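Local coordinates for triacylglycerol lipase (Rhizopus niveus, PDB 1LGY), which hydrolyses ester bonds of triacylglycerols and of their partial glycerides, with a strong preference for the 1 and 3 positions, at residues A8-T11 / A12-Q15. Numbering follows the deposited sequence.
Sequences AATT and AQIQ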
ATOM      1  N   ALA A   8       1.088   6.421 -21.382  1.00 27.08           N
ATOM      2  CA  ALA A   8       1.729   7.383 -20.516  1.00 26.31           C
ATOM      3  C   ALA A   8       0.626   7.864 -19.599  1.00 28.66           C
ATOM      4  O   ALA A   8      -0.562   7.725 -19.916  1.00 29.53           O
ATOM      5  CB  ALA A   8       2.241   8.539 -21.294  1.00 25.06           C
ATOM      6  N   ALA A   9       0.984   8.420 -18.434  1.00 29.26           N
ATOM      7  CA  ALA A   9      -0.021   8.865 -17.495  1.00 25.55           C
ATOM      8  C   ALA A   9      -0.350  10.324 -17.694  1.00 27.49           C
ATOM      9  O   ALA A   9       0.465  11.203 -17.970  1.00 28.19           O
ATOM     10  CB  ALA A   9       0.460   8.656 -16.076  1.00 24.93           C
ATOM     11  N   THR A  10      -1.655  10.506 -17.626  1.00 29.26           N
ATOM     12  CA  THR A  10      -2.312  11.786 -17.762  1.00 27.27           C
ATOM     13  C   THR A  10      -1.908  12.540 -16.521  1.00 27.64           C
ATOM     14  O   THR A  10      -1.809  11.927 -15.461  1.00 31.26           O
ATOM     15  CB  THR A  10      -3.814  11.452 -17.887  1.00 21.91           C
ATOM     16  OG1 THR A  10      -4.376  12.498 -18.639  1.00 33.44           O
ATOM     17  CG2 THR A  10      -4.577  11.428 -16.632  1.00 18.40           C
ATOM     18  N   THR A  11      -1.697  13.847 -16.571  1.00 26.49           N
ATOM     19  CA  THR A  11      -1.155  14.511 -15.395  1.00 27.85           C
ATOM     20  C   THR A  11      -2.131  14.379 -14.222  1.00 27.12           C
ATOM     21  O   THR A  11      -1.756  14.269 -13.061  1.00 27.27           O
ATOM     22  CB  THR A  11      -0.844  15.982 -15.752  1.00 27.78           C
ATOM     23  OG1 THR A  11      -2.065  16.705 -15.735  1.00 33.05           O
ATOM     24  CG2 THR A  11      -0.259  16.134 -17.155  1.00 28.05           C
ATOM     25  N   ALA A  12      -3.409  14.247 -14.542  1.00 25.86           N
ATOM     26  CA  ALA A  12      -4.484  14.040 -13.582  1.00 24.38           C
ATOM     27  C   ALA A  12      -4.302  12.827 -12.693  1.00 25.35           C
ATOM     28  O   ALA A  12      -4.651  12.904 -11.503  1.00 28.61           O
ATOM     29  CB  ALA A  12      -5.773  13.889 -14.340  1.00 24.41           C
ATOM     30  N   GLN A  13      -3.730  11.776 -13.336  1.00 24.05           N
ATOM     31  CA  GLN A  13      -3.332  10.517 -12.722  1.00 23.48           C
ATOM     32  C   GLN A  13      -2.014  10.690 -12.019  1.00 24.22           C
ATOM     33  O   GLN A  13      -1.765  10.037 -11.015  1.00 25.90           O
ATOM     34  CB  GLN A  13      -3.075   9.388 -13.693  1.00 21.89           C
ATOM     35  CG  GLN A  13      -4.295   8.926 -14.413  1.00 20.07           C
ATOM     36  CD  GLN A  13      -4.038   7.987 -15.588  1.00 24.25           C
ATOM     37  OE1 GLN A  13      -4.757   7.006 -15.780  1.00 24.50           O
ATOM     38  NE2 GLN A  13      -3.061   8.239 -16.452  1.00 22.70           N
ATOM     39  N   ILE A  14      -1.117  11.533 -12.508  1.00 21.93           N
ATOM     40  CA  ILE A  14       0.136  11.735 -11.793  1.00 20.84           C
ATOM     41  C   ILE A  14      -0.089  12.506 -10.509  1.00 20.65           C
ATOM     42  O   ILE A  14       0.610  12.343  -9.517  1.00 19.85           O
ATOM     43  CB  ILE A  14       1.094  12.477 -12.673  1.00 21.46           C
ATOM     44  CG1 ILE A  14       1.168  11.756 -14.012  1.00 25.15           C
ATOM     45  CG2 ILE A  14       2.470  12.513 -12.032  1.00 23.00           C
ATOM     46  CD1 ILE A  14       2.070  12.431 -15.056  1.00 24.07           C
ATOM     47  N   GLN A  15      -1.128  13.310 -10.524  1.00 19.22           N
ATOM     48  CA  GLN A  15      -1.534  14.062  -9.375  1.00 19.47           C
ATOM     49  C   GLN A  15      -2.175  13.168  -8.373  1.00 19.39           C
ATOM     50  O   GLN A  15      -1.946  13.327  -7.177  1.00 18.60           O
ATOM     51  CB  GLN A  15      -2.528  15.125  -9.756  1.00 25.68           C
ATOM     52  CG  GLN A  15      -1.773  16.397 -10.083  1.00 35.03           C
ATOM     53  CD  GLN A  15      -2.340  17.152 -11.273  1.00 39.26           C
ATOM     54  OE1 GLN A  15      -3.377  17.816 -11.190  1.00 39.12           O
ATOM     55  NE2 GLN A  15      -1.640  17.066 -12.409  1.00 42.16           N
TER
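Thr10 O takes two backbone bonds from the first turn of helix 11-26, from Gln13 N at 2.9 Å and from Ile14 N at 3.1 Å, which makes this a helix N-terminus with Thr10 as the N-cap residue. The two donors reach that oxygen differently: Ile14 N lies in the carbonyl plane, whereas Gln13 N sits 51° above it, with an N-H...O angle of only 132°. The next bond, Gln15 N to Thr11 O at 2.8 Å, continues the i+4 pattern. Thr10 holds the N-cap position through its carbonyl, and its side chain makes no capping bond. The methyl carries the side-chain contact instead: Thr10 CG2, set between its own backbone N and carbonyl carbon on the side where Gln13 passes, lies 3.4 Å from Gln13 CG, and the two side chains cross at about a right angle. Gln13, extended beyond CG, runs back past Thr10 and brings its end alongside Ala9 and Thr10. Ile14 is the buried member of the group. Its CG1, anti to the carbonyl carbon (chi1 -51°), is directed back along the chain and meets Ala9 CB at 3.8 Å. Ala9 also touches Val232 and Ile234 of strand 231-235 and is hydrogen-bonded to Val232 through the backbone, while Gln13 packs on Ile234. The cap thus joins the edge strand 6-8 of the central mixed sheet of this alpha/beta-hydrolase fold to its first helix, at the surface and away from the catalytic triad. On the outer side of the turn Thr11 and Gln15 lie side by side, pointing the same way, with Thr11 CB 3.6 Å from Gln15 NE2.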